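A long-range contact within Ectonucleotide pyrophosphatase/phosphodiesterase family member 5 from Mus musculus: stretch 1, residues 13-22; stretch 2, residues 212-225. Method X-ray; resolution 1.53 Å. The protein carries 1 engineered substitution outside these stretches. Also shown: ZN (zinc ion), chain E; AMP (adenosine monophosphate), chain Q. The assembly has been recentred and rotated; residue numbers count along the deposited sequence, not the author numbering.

Stretch 1, residues 13-22: EQKVLVVSFD
Stretch 2 (212-225) KLWNNVNLIVTSDH

Zinc pins the C-terminal ends of both stretches, bound by Asp22 OD1 (1.9 Å), Asp224 OD2 (2.0 Å), His225 NE2 (2.1 Å) and AMP O3P (1.8 Å); it bridges Asp22 OD1 and Asp224 OD2, which lie 3.2 Å apart. Asp22 is t, Asp224 and His225 p. Just before the metal, Ser223 OG (chi1 t) donates to Phe21 O at 2.6 Å.

The strands run parallel, axes 14° apart, paired from Val16-Asn218 to Ser20-Thr222; they are extended, phi -85 to -140 and psi 105 to 135, until Thr222 (-149/-161). Asn218 N donates to Lys15 O and Leu17 N to Asn218 O (both 2.9 Å), Ile220 N to Leu17 O, Val19 N to Ile220 O and Thr222 N to Val19 O (each 2.8 Å), Phe21 N to Thr222 O (3.2 Å).

At the opposite end, Asn218 ND2 (chi1 m) donates to Gln14 OE1 (2.8 Å; m,m) and Lys15 O (3.0 Å). Long Lys15 (m,t,m) carries NZ to Asn216 OD1 (2.9 Å) while CE packs 3.5 Å from Val217 CG2.

The contact buries 876 Å². Aliphatics pack on both faces: Val16 CG1 (t) meets Ile220 CD1 (m,t; 3.9 Å) beside polar Asn218, Ser20 and Thr222; opposite, Leu219 CD1 touches Val19 CG2 (t; 3.6 Å) and Leu17 CD2 (3.9 Å), both leucines t,p. Val221 CG1 (t) lies at the Phe21 (m) ring edge, 3.9 Å from Phe21 CD2.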

# COMPACT_ATOMS: atom_id res chain seq x y z
N GLU A 13 11.75 -13.28 -22.78
CA GLU A 13 11.87 -12.81 -21.41
C GLU A 13 10.88 -11.69 -21.10
O GLU A 13 11.12 -10.54 -21.48
CB GLU A 13 13.29 -12.29 -21.13
CG GLU A 13 13.51 -12.10 -19.66
CD GLU A 13 14.44 -10.96 -19.32
OE1 GLU A 13 14.27 -9.86 -19.87
OE2 GLU A 13 15.35 -11.17 -18.49
N GLN A 14 9.79 -11.98 -20.38
CA GLN A 14 8.82 -10.93 -20.10
C GLN A 14 9.41 -9.91 -19.13
O GLN A 14 10.26 -10.21 -18.29
CB GLN A 14 7.51 -11.48 -19.51
CG GLN A 14 6.58 -12.39 -20.38
CD GLN A 14 5.86 -11.69 -21.55
OE1 GLN A 14 5.54 -10.52 -21.49
NE2 GLN A 14 5.58 -12.45 -22.61
N LYS A 15 8.93 -8.69 -19.26
CA LYS A 15 9.32 -7.58 -18.40
C LYS A 15 8.06 -7.02 -17.77
O LYS A 15 6.99 -7.08 -18.38
CB LYS A 15 9.98 -6.51 -19.18
CG LYS A 15 11.26 -7.02 -19.85
CD LYS A 15 12.03 -5.88 -20.39
CE LYS A 15 11.31 -5.18 -21.53
NZ LYS A 15 11.81 -5.60 -22.87
N VAL A 16 8.22 -6.43 -16.59
CA VAL A 16 7.08 -5.89 -15.85
C VAL A 16 7.49 -4.57 -15.20
O VAL A 16 8.57 -4.47 -14.60
CB VAL A 16 6.60 -6.87 -14.77
CG1 VAL A 16 5.40 -6.24 -14.01
CG2 VAL A 16 6.19 -8.21 -15.35
N LEU A 17 6.62 -3.57 -15.33
CA LEU A 17 6.72 -2.31 -14.60
C LEU A 17 5.47 -2.17 -13.75
O LEU A 17 4.37 -2.13 -14.30
CB LEU A 17 6.82 -1.13 -15.57
CG LEU A 17 6.78 0.26 -14.96
CD1 LEU A 17 7.81 0.43 -13.82
CD2 LEU A 17 6.95 1.32 -16.00
N VAL A 18 5.65 -2.13 -12.43
CA VAL A 18 4.55 -1.91 -11.48
C VAL A 18 4.60 -0.46 -11.05
O VAL A 18 5.63 0.02 -10.55
CB VAL A 18 4.65 -2.85 -10.26
CG1 VAL A 18 3.46 -2.61 -9.29
CG2 VAL A 18 4.71 -4.29 -10.69
N VAL A 19 3.48 0.23 -11.24
CA VAL A 19 3.34 1.62 -10.85
C VAL A 19 2.32 1.69 -9.73
O VAL A 19 1.22 1.16 -9.87
CB VAL A 19 2.89 2.50 -12.02
CG1 VAL A 19 2.77 3.94 -11.57
CG2 VAL A 19 3.84 2.34 -13.18
N SER A 20 2.67 2.39 -8.63
CA SER A 20 1.72 2.69 -7.56
C SER A 20 1.53 4.20 -7.49
O SER A 20 2.49 4.94 -7.21
CB SER A 20 2.17 2.17 -6.20
OG SER A 20 1.26 2.59 -5.22
N PHE A 21 0.32 4.65 -7.80
CA PHE A 21 -0.12 6.01 -7.49
C PHE A 21 -0.77 5.92 -6.13
O PHE A 21 -1.87 5.38 -6.00
CB PHE A 21 -1.09 6.56 -8.52
CG PHE A 21 -0.46 6.82 -9.85
CD1 PHE A 21 0.42 7.88 -10.01
CD2 PHE A 21 -0.78 6.05 -10.96
CE1 PHE A 21 0.99 8.14 -11.21
CE2 PHE A 21 -0.20 6.33 -12.19
CZ PHE A 21 0.68 7.37 -12.31
N ASP A 22 -0.08 6.41 -5.11
CA ASP A 22 -0.52 6.18 -3.75
C ASP A 22 -1.95 6.72 -3.54
O ASP A 22 -2.25 7.86 -3.91
CB ASP A 22 0.46 6.84 -2.78
CG ASP A 22 0.32 6.31 -1.37
OD1 ASP A 22 -0.83 6.34 -0.86
OD2 ASP A 22 1.33 5.84 -0.78
N LYS A 212 10.54 2.48 -27.21
CA LYS A 212 10.26 1.18 -27.83
C LYS A 212 10.07 0.09 -26.79
O LYS A 212 10.45 -1.06 -26.98
CB LYS A 212 11.37 0.81 -28.82
CG LYS A 212 11.55 1.87 -29.86
CD LYS A 212 12.57 1.47 -30.93
CE LYS A 212 13.26 2.70 -31.50
NZ LYS A 212 13.97 2.44 -32.81
N LEU A 213 9.44 0.46 -25.66
CA LEU A 213 9.12 -0.48 -24.60
C LEU A 213 7.63 -0.74 -24.46
O LEU A 213 7.26 -1.72 -23.81
CB LEU A 213 9.61 0.05 -23.24
CG LEU A 213 11.12 0.24 -23.06
CD1 LEU A 213 11.37 1.03 -21.80
CD2 LEU A 213 11.75 -1.11 -22.96
N TRP A 214 6.78 0.09 -25.06
CA TRP A 214 5.34 0.02 -24.80
C TRP A 214 4.78 -1.36 -25.11
O TRP A 214 3.93 -1.87 -24.37
CB TRP A 214 4.63 1.09 -25.63
CG TRP A 214 3.15 1.03 -25.57
CD1 TRP A 214 2.30 0.72 -26.59
CD2 TRP A 214 2.32 1.29 -24.42
NE1 TRP A 214 0.99 0.77 -26.15
CE2 TRP A 214 0.98 1.12 -24.82
CE3 TRP A 214 2.59 1.65 -23.09
CZ2 TRP A 214 -0.09 1.30 -23.94
CZ3 TRP A 214 1.53 1.82 -22.21
CH2 TRP A 214 0.20 1.64 -22.64
N ASN A 215 5.19 -1.98 -26.21
CA ASN A 215 4.62 -3.29 -26.50
C ASN A 215 5.50 -4.46 -26.07
O ASN A 215 5.21 -5.60 -26.46
CB ASN A 215 4.26 -3.36 -27.99
CG ASN A 215 2.96 -2.63 -28.27
OD1 ASN A 215 1.93 -2.91 -27.62
ND2 ASN A 215 3.00 -1.65 -29.16
N ASN A 216 6.52 -4.26 -25.23
CA ASN A 216 7.23 -5.39 -24.65
C ASN A 216 7.45 -5.29 -23.15
O ASN A 216 8.22 -6.09 -22.60
CB ASN A 216 8.59 -5.63 -25.33
CG ASN A 216 9.35 -4.37 -25.56
OD1 ASN A 216 10.23 -4.01 -24.78
ND2 ASN A 216 9.02 -3.69 -26.64
N VAL A 217 6.84 -4.32 -22.49
CA VAL A 217 6.81 -4.25 -21.03
C VAL A 217 5.37 -4.44 -20.62
O VAL A 217 4.49 -3.84 -21.22
CB VAL A 217 7.34 -2.91 -20.51
CG1 VAL A 217 7.04 -2.76 -19.00
CG2 VAL A 217 8.83 -2.76 -20.81
N ASN A 218 5.13 -5.30 -19.64
CA ASN A 218 3.81 -5.42 -19.03
C ASN A 218 3.70 -4.35 -17.95
O ASN A 218 4.39 -4.43 -16.93
CB ASN A 218 3.62 -6.82 -18.45
CG ASN A 218 3.62 -7.89 -19.53
OD1 ASN A 218 2.66 -8.00 -20.28
ND2 ASN A 218 4.71 -8.63 -19.64
N LEU A 219 2.88 -3.33 -18.23
CA LEU A 219 2.67 -2.20 -17.32
C LEU A 219 1.48 -2.50 -16.42
O LEU A 219 0.38 -2.73 -16.92
CB LEU A 219 2.43 -0.92 -18.12
CG LEU A 219 1.99 0.32 -17.35
CD1 LEU A 219 3.07 0.73 -16.36
CD2 LEU A 219 1.68 1.44 -18.30
N ILE A 220 1.69 -2.49 -15.12
CA ILE A 220 0.64 -2.75 -14.14
C ILE A 220 0.52 -1.48 -13.33
O ILE A 220 1.50 -1.02 -12.74
CB ILE A 220 0.98 -3.96 -13.26
CG1 ILE A 220 1.09 -5.23 -14.13
CG2 ILE A 220 -0.05 -4.10 -12.12
CD1 ILE A 220 1.60 -6.43 -13.42
N VAL A 221 -0.68 -0.88 -13.33
CA VAL A 221 -0.93 0.38 -12.64
C VAL A 221 -1.89 0.08 -11.49
O VAL A 221 -3.03 -0.36 -11.73
CB VAL A 221 -1.50 1.45 -13.57
CG1 VAL A 221 -1.77 2.75 -12.80
CG2 VAL A 221 -0.55 1.70 -14.74
N THR A 222 -1.46 0.32 -10.27
CA THR A 222 -2.31 0.01 -9.13
C THR A 222 -2.02 1.00 -8.01
O THR A 222 -1.52 2.11 -8.25
CB THR A 222 -2.16 -1.48 -8.76
OG1 THR A 222 -3.15 -1.86 -7.80
CG2 THR A 222 -0.77 -1.82 -8.24
N SER A 223 -2.41 0.64 -6.80
CA SER A 223 -2.26 1.51 -5.64
C SER A 223 -2.32 0.64 -4.39
O SER A 223 -2.54 -0.58 -4.45
CB SER A 223 -3.34 2.59 -5.64
OG SER A 223 -3.13 3.56 -4.65
N ASP A 224 -2.08 1.28 -3.26
CA ASP A 224 -2.08 0.61 -1.97
C ASP A 224 -3.45 0.59 -1.30
O ASP A 224 -3.72 -0.32 -0.52
CB ASP A 224 -1.05 1.24 -1.03
CG ASP A 224 -1.12 2.76 -0.92
OD1 ASP A 224 -1.79 3.47 -1.71
OD2 ASP A 224 -0.44 3.27 0.02
N HIS A 225 -4.31 1.57 -1.57
CA HIS A 225 -5.60 1.71 -0.88
C HIS A 225 -6.33 2.91 -1.48
O HIS A 225 -5.78 3.64 -2.32
CB HIS A 225 -5.40 1.95 0.62
CG HIS A 225 -4.54 3.14 0.88
ND1 HIS A 225 -4.97 4.44 0.67
CD2 HIS A 225 -3.21 3.22 1.15
CE1 HIS A 225 -3.94 5.26 0.82
NE2 HIS A 225 -2.87 4.55 1.12
ZN ZN E . -0.95 5.11 0.63
P AMP Q . 0.12 6.38 3.50
O1P AMP Q . -0.04 5.23 4.46
O2P AMP Q . -0.62 7.63 3.98
O3P AMP Q . -0.28 6.02 2.07
O5' AMP Q . 1.68 6.77 3.44
C5' AMP Q . 2.17 7.43 2.26
C4' AMP Q . 3.25 8.43 2.55
O4' AMP Q . 4.46 7.74 2.83
C3' AMP Q . 3.57 9.33 1.35
O3' AMP Q . 3.08 10.64 1.56
C2' AMP Q . 5.10 9.35 1.27
O2' AMP Q . 5.68 10.63 1.22
C1' AMP Q . 5.53 8.59 2.51
N9 AMP Q . 6.71 7.79 2.31
C8 AMP Q . 6.86 6.73 1.49
N7 AMP Q . 8.12 6.24 1.60
C5 AMP Q . 8.75 7.01 2.53
C6 AMP Q . 10.09 7.05 3.15
N6 AMP Q . 11.02 6.15 2.79
N1 AMP Q . 10.34 7.99 4.07
C2 AMP Q . 9.43 8.91 4.45
N3 AMP Q . 8.19 8.94 3.95
C4 AMP Q . 7.82 8.02 2.99
O HOH W 1 7.39 -8.38 -21.75